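Ispd/ispf bifunctional enzyme (Campylobacter jejuni, PDB 1W55) makes isoprenoid precursors in two separate steps, transferring the cytidylyl group of CTP to methylerythritol phosphate and later cyclising the phosphorylated product to methylerythritol cyclodiphosphate with release of CMP. Local coordinates at residues N188-K191 with E196-K199; K141-Q146 with I180-G185. One frame throughout, in Å; residues are numbered along the deposited sequence.

Contact 1. Residues N188-K191 with E196-K199; sequences NARK and EDLK. With C (cytidine-5'-monophosphate), chain D; EDO (1,2-ethanediol), chain F.
R190 and D197 face each other across a short loop of the cytidylyltransferase part. Their side chains cross at about a right angle. R190 NH1 lies 3.7 Å from D197 OD1, a long salt bridge. The oxygen sits well out of the guanidinium plane, so no N-H points at it and charge alone links them. The planes of the two groups are 29° apart. R190 NH2 also has a weak, long ion pair with E187 of the second subunit. The other carboxylate oxygen, D197 OD2, has firmer partners: it accepts the backbone N-H groups of T193 and F194. This ties the buried carboxylate to the loop itself. OD2 also lies 3.6 Å from K191 O; both are acceptors, so this is packing and not a bond.

K191 turns the other way, into the active site. From CB the chain runs on past CG, which is anti to the backbone N (chi1 -177°). The side chain packs on A98 and R99. It bends about the CG-CD bond (chi3 74°). CD and CE then pass alongside the phosphate of cytidine monophosphate, CE 3.1 Å from OP3. At the tip, NZ donates to OP3 at 2.8 Å and to O1 of a 1,2-ethanediol at 2.9 Å. A third bond runs from NZ to A127 O of the second subunit. R139 of that subunit also binds the nucleotide. K191 and R139 are both predicted to position the methylerythritol phosphate substrate.

The whole loop lies between strand 180-184 and strand 210-224. K191 faces the residues that follow strand 91-96, and A189 packs on Q146, just beyond strand 142-145.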
# COMPACT_ATOMS: atom_id res chain seq x y z
N ASN A 188 15.42 -16.39 1.58
CA ASN A 188 16.18 -15.14 1.57
C ASN A 188 17.70 -15.32 1.40
O ASN A 188 18.42 -14.34 1.18
CB ASN A 188 15.90 -14.35 2.85
CG ASN A 188 14.89 -13.21 2.65
OD1 ASN A 188 14.11 -13.20 1.69
ND2 ASN A 188 14.91 -12.24 3.57
N ALA A 189 18.19 -16.55 1.56
CA ALA A 189 19.61 -16.81 1.42
C ALA A 189 19.96 -17.40 0.05
O ALA A 189 21.09 -17.80 -0.18
CB ALA A 189 20.12 -17.69 2.55
N ARG A 190 18.98 -17.44 -0.86
CA ARG A 190 19.20 -17.87 -2.23
C ARG A 190 20.33 -17.09 -2.88
O ARG A 190 20.53 -15.91 -2.58
CB ARG A 190 17.93 -17.71 -3.09
CG ARG A 190 18.22 -17.61 -4.62
CD ARG A 190 17.03 -17.29 -5.54
NE ARG A 190 15.91 -18.20 -5.34
CZ ARG A 190 15.78 -19.39 -5.93
NH1 ARG A 190 16.71 -19.84 -6.76
NH2 ARG A 190 14.71 -20.14 -5.67
N LYS A 191 21.06 -17.75 -3.78
CA LYS A 191 22.17 -17.13 -4.49
C LYS A 191 21.72 -16.60 -5.85
O LYS A 191 21.21 -17.35 -6.68
CB LYS A 191 23.30 -18.14 -4.65
CG LYS A 191 24.57 -17.62 -5.31
CD LYS A 191 25.73 -18.59 -5.13
CE LYS A 191 25.58 -19.81 -6.02
NZ LYS A 191 26.45 -20.95 -5.57
N GLU A 196 17.01 -14.77 -14.08
CA GLU A 196 15.65 -15.09 -13.63
C GLU A 196 15.53 -15.09 -12.11
O GLU A 196 14.42 -15.00 -11.58
CB GLU A 196 15.19 -16.44 -14.20
CG GLU A 196 15.30 -16.57 -15.72
CD GLU A 196 16.68 -17.02 -16.17
OE1 GLU A 196 17.10 -18.14 -15.79
OE2 GLU A 196 17.35 -16.25 -16.90
N ASP A 197 16.67 -15.19 -11.41
CA ASP A 197 16.68 -15.16 -9.94
C ASP A 197 16.25 -13.82 -9.34
O ASP A 197 15.78 -13.78 -8.20
CB ASP A 197 18.05 -15.56 -9.38
CG ASP A 197 18.42 -17.00 -9.69
OD1 ASP A 197 17.50 -17.85 -9.76
OD2 ASP A 197 19.60 -17.38 -9.88
N LEU A 198 16.44 -12.73 -10.08
CA LEU A 198 16.17 -11.37 -9.58
C LEU A 198 14.74 -11.21 -9.06
O LEU A 198 14.54 -10.74 -7.94
CB LEU A 198 16.46 -10.30 -10.65
CG LEU A 198 17.92 -9.93 -10.93
CD1 LEU A 198 18.00 -8.99 -12.13
CD2 LEU A 198 18.59 -9.31 -9.71
N LYS A 199 13.77 -11.62 -9.88
CA LYS A 199 12.35 -11.55 -9.53
C LYS A 199 11.96 -12.54 -8.43
O LYS A 199 10.86 -12.44 -7.89
CB LYS A 199 11.48 -11.78 -10.77
CG LYS A 199 11.09 -10.49 -11.49
CD LYS A 199 10.72 -10.75 -12.95
CE LYS A 199 10.83 -9.47 -13.79
NZ LYS A 199 12.12 -9.41 -14.55
OP3 C D . 28.37 -19.86 -7.28
P C D . 29.86 -19.76 -7.52
OP1 C D . 30.20 -19.30 -8.92
OP2 C D . 30.66 -20.93 -7.01
O5' C D . 30.32 -18.48 -6.65
C5' C D . 30.15 -18.43 -5.25
C4' C D . 30.80 -17.16 -4.69
O4' C D . 32.23 -17.22 -4.75
C3' C D . 30.38 -15.91 -5.45
O3' C D . 30.04 -14.93 -4.48
C2' C D . 31.62 -15.48 -6.21
O2' C D . 31.71 -14.07 -6.37
C1' C D . 32.74 -16.04 -5.35
N1 C D . 33.91 -16.36 -6.18
C2 C D . 35.16 -15.84 -5.80
O2 C D . 35.26 -15.11 -4.78
N3 C D . 36.23 -16.14 -6.56
C4 C D . 36.12 -16.91 -7.67
N4 C D . 37.22 -17.19 -8.42
C5 C D . 34.89 -17.43 -8.05
C6 C D . 33.78 -17.14 -7.27
C1 EDO F . 27.99 -22.42 -1.98
O1 EDO F . 27.35 -21.53 -2.89
C2 EDO F . 26.94 -23.20 -1.21
O2 EDO F . 26.03 -23.76 -2.13

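Contact 2. Residues K141-Q146 with I180-G185; sequences KIKLIQ and IWFVEG. With EDO (1,2-ethanediol), chain F.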
# COMPACT_ATOMS: atom_id res chain seq x y z
N LYS A 141 16.95 -37.76 0.16
CA LYS A 141 18.37 -37.78 0.54
C LYS A 141 19.15 -36.55 0.05
O LYS A 141 20.36 -36.42 0.29
CB LYS A 141 19.03 -39.07 0.04
CG LYS A 141 18.42 -40.33 0.64
CD LYS A 141 19.25 -41.56 0.31
CE LYS A 141 18.80 -42.78 1.12
NZ LYS A 141 18.59 -43.94 0.21
N ILE A 142 18.44 -35.65 -0.65
CA ILE A 142 19.06 -34.46 -1.21
C ILE A 142 19.10 -33.34 -0.19
O ILE A 142 18.12 -33.11 0.51
CB ILE A 142 18.31 -34.00 -2.48
CG1 ILE A 142 18.43 -35.06 -3.59
CG2 ILE A 142 18.77 -32.61 -2.94
CD1 ILE A 142 19.77 -35.08 -4.34
N LYS A 143 20.25 -32.65 -0.11
CA LYS A 143 20.37 -31.36 0.59
C LYS A 143 20.85 -30.29 -0.39
O LYS A 143 21.84 -30.50 -1.10
CB LYS A 143 21.38 -31.45 1.73
CG LYS A 143 20.83 -31.96 3.03
CD LYS A 143 21.83 -31.76 4.16
CE LYS A 143 21.47 -32.60 5.37
NZ LYS A 143 21.64 -34.07 5.13
N LEU A 144 20.17 -29.14 -0.41
CA LEU A 144 20.71 -27.96 -1.09
C LEU A 144 21.38 -27.09 -0.04
O LEU A 144 20.75 -26.68 0.93
CB LEU A 144 19.62 -27.17 -1.83
CG LEU A 144 18.78 -27.91 -2.87
CD1 LEU A 144 17.75 -26.98 -3.48
CD2 LEU A 144 19.61 -28.59 -3.96
N ILE A 145 22.68 -26.85 -0.23
CA ILE A 145 23.45 -26.12 0.76
C ILE A 145 23.49 -24.62 0.45
O ILE A 145 23.51 -24.20 -0.71
CB ILE A 145 24.89 -26.70 0.88
CG1 ILE A 145 24.87 -28.22 1.14
CG2 ILE A 145 25.66 -25.99 1.97
CD1 ILE A 145 24.21 -28.65 2.48
N GLN A 146 23.49 -23.83 1.51
CA GLN A 146 23.51 -22.39 1.39
C GLN A 146 24.68 -21.86 2.22
O GLN A 146 25.46 -22.63 2.79
CB GLN A 146 22.19 -21.79 1.88
CG GLN A 146 20.94 -22.19 1.08
CD GLN A 146 19.69 -21.43 1.54
OE1 GLN A 146 19.41 -21.34 2.74
NE2 GLN A 146 18.95 -20.86 0.58
N ILE A 180 29.97 -31.76 10.31
CA ILE A 180 29.09 -30.69 9.86
C ILE A 180 27.79 -30.67 10.66
O ILE A 180 27.18 -31.71 10.88
CB ILE A 180 28.75 -30.88 8.35
CG1 ILE A 180 29.99 -31.31 7.54
CG2 ILE A 180 28.08 -29.59 7.77
CD1 ILE A 180 31.12 -30.30 7.51
N TRP A 181 27.38 -29.48 11.08
CA TRP A 181 26.05 -29.28 11.65
C TRP A 181 25.16 -28.55 10.63
O TRP A 181 25.51 -27.46 10.16
CB TRP A 181 26.13 -28.50 12.97
CG TRP A 181 24.82 -28.46 13.71
CD1 TRP A 181 23.93 -27.42 13.73
CD2 TRP A 181 24.24 -29.50 14.50
NE1 TRP A 181 22.83 -27.75 14.50
CE2 TRP A 181 23.00 -29.02 14.98
CE3 TRP A 181 24.64 -30.80 14.87
CZ2 TRP A 181 22.15 -29.79 15.81
CZ3 TRP A 181 23.80 -31.56 15.69
CH2 TRP A 181 22.57 -31.05 16.15
N PHE A 182 24.05 -29.18 10.27
CA PHE A 182 23.10 -28.60 9.32
C PHE A 182 21.98 -27.84 10.03
O PHE A 182 21.34 -28.37 10.94
CB PHE A 182 22.53 -29.66 8.38
CG PHE A 182 23.58 -30.35 7.55
CD1 PHE A 182 24.12 -31.58 7.96
CD2 PHE A 182 24.04 -29.78 6.36
CE1 PHE A 182 25.10 -32.22 7.20
CE2 PHE A 182 25.02 -30.41 5.60
CZ PHE A 182 25.55 -31.64 6.02
N VAL A 183 21.76 -26.61 9.60
CA VAL A 183 20.74 -25.74 10.17
C VAL A 183 19.75 -25.47 9.05
O VAL A 183 20.15 -25.43 7.88
CB VAL A 183 21.42 -24.45 10.72
CG1 VAL A 183 20.71 -23.18 10.28
CG2 VAL A 183 21.58 -24.52 12.22
N GLU A 184 18.46 -25.32 9.35
CA GLU A 184 17.48 -25.04 8.30
C GLU A 184 17.80 -23.72 7.58
O GLU A 184 18.11 -22.72 8.23
CB GLU A 184 16.04 -25.05 8.86
CG GLU A 184 14.97 -24.43 7.95
CD GLU A 184 14.44 -25.37 6.86
OE1 GLU A 184 14.96 -26.50 6.69
OE2 GLU A 184 13.49 -24.97 6.17
N GLY A 185 17.77 -23.74 6.25
CA GLY A 185 18.05 -22.55 5.45
C GLY A 185 16.84 -21.65 5.25
O GLY A 185 15.85 -21.76 5.97
C1 EDO F . 27.99 -22.42 -1.98
O1 EDO F . 27.35 -21.53 -2.89
C2 EDO F . 26.94 -23.20 -1.21
O2 EDO F . 26.03 -23.76 -2.13
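Residues 143-146 and 182-185 run 65° apart, and their backbones come nearest at Q146 and G185, with CA atoms 6.8 Å apart. The two strands form no ladder with each other. Each pairs with strand 119-124 instead, 142-145 antiparallel and 180-184 parallel to it. Side chains make the rest of the contact.

K143 lies over one face of the F182 ring. Its CE is 3.8 Å from the ring centroid, a CH-pi contact close to the ring normal. A turn about the CD-CE bond (chi4 68°) leaves NZ also over the face, 4.5 Å from the centroid and 15° off the normal, in cation-pi range. NZ is hydrogen-bonded to N134 of the second subunit. I180 CG2 sits on the opposite face, towards the rim, so the ring is held between two aliphatic groups.

In this GT-A-like domain strand 142-145 extends the sheet to the partner subunit: I142, K143 and L144 form an antiparallel ladder with a strand of that chain.

I145 reaches the same ring at its edge, CD1 being 3.7 Å from F182 CE2. I145 and F182 both rest on T121. Further along, Q146 OE1 lies 3.3 Å from G185 CA, while its NE2 donates to E186 O. I145 O accepts a hydrogen bond from O2 of the 1,2-ethanediol.

Contact 2 comes first along the chain. After strand 142-145 the chain forms strand 149-152 and helices 153-159 and 169-174, then returns as strand 180-184 and closes this long loop. Contact 1 follows directly, closing a short loop of four residues. The two loops therefore lie in series and neither encloses the other. They meet where Q146 NE2 packs against A189 C at 3.6 Å. The same 1,2-ethanediol touches both. Contact 2 joins two strands that both pair with strand 119-124, and strand 142-145 continues into the second subunit. In contact 1, K191 reaches the cytidine monophosphate. Both are in touch with the second subunit.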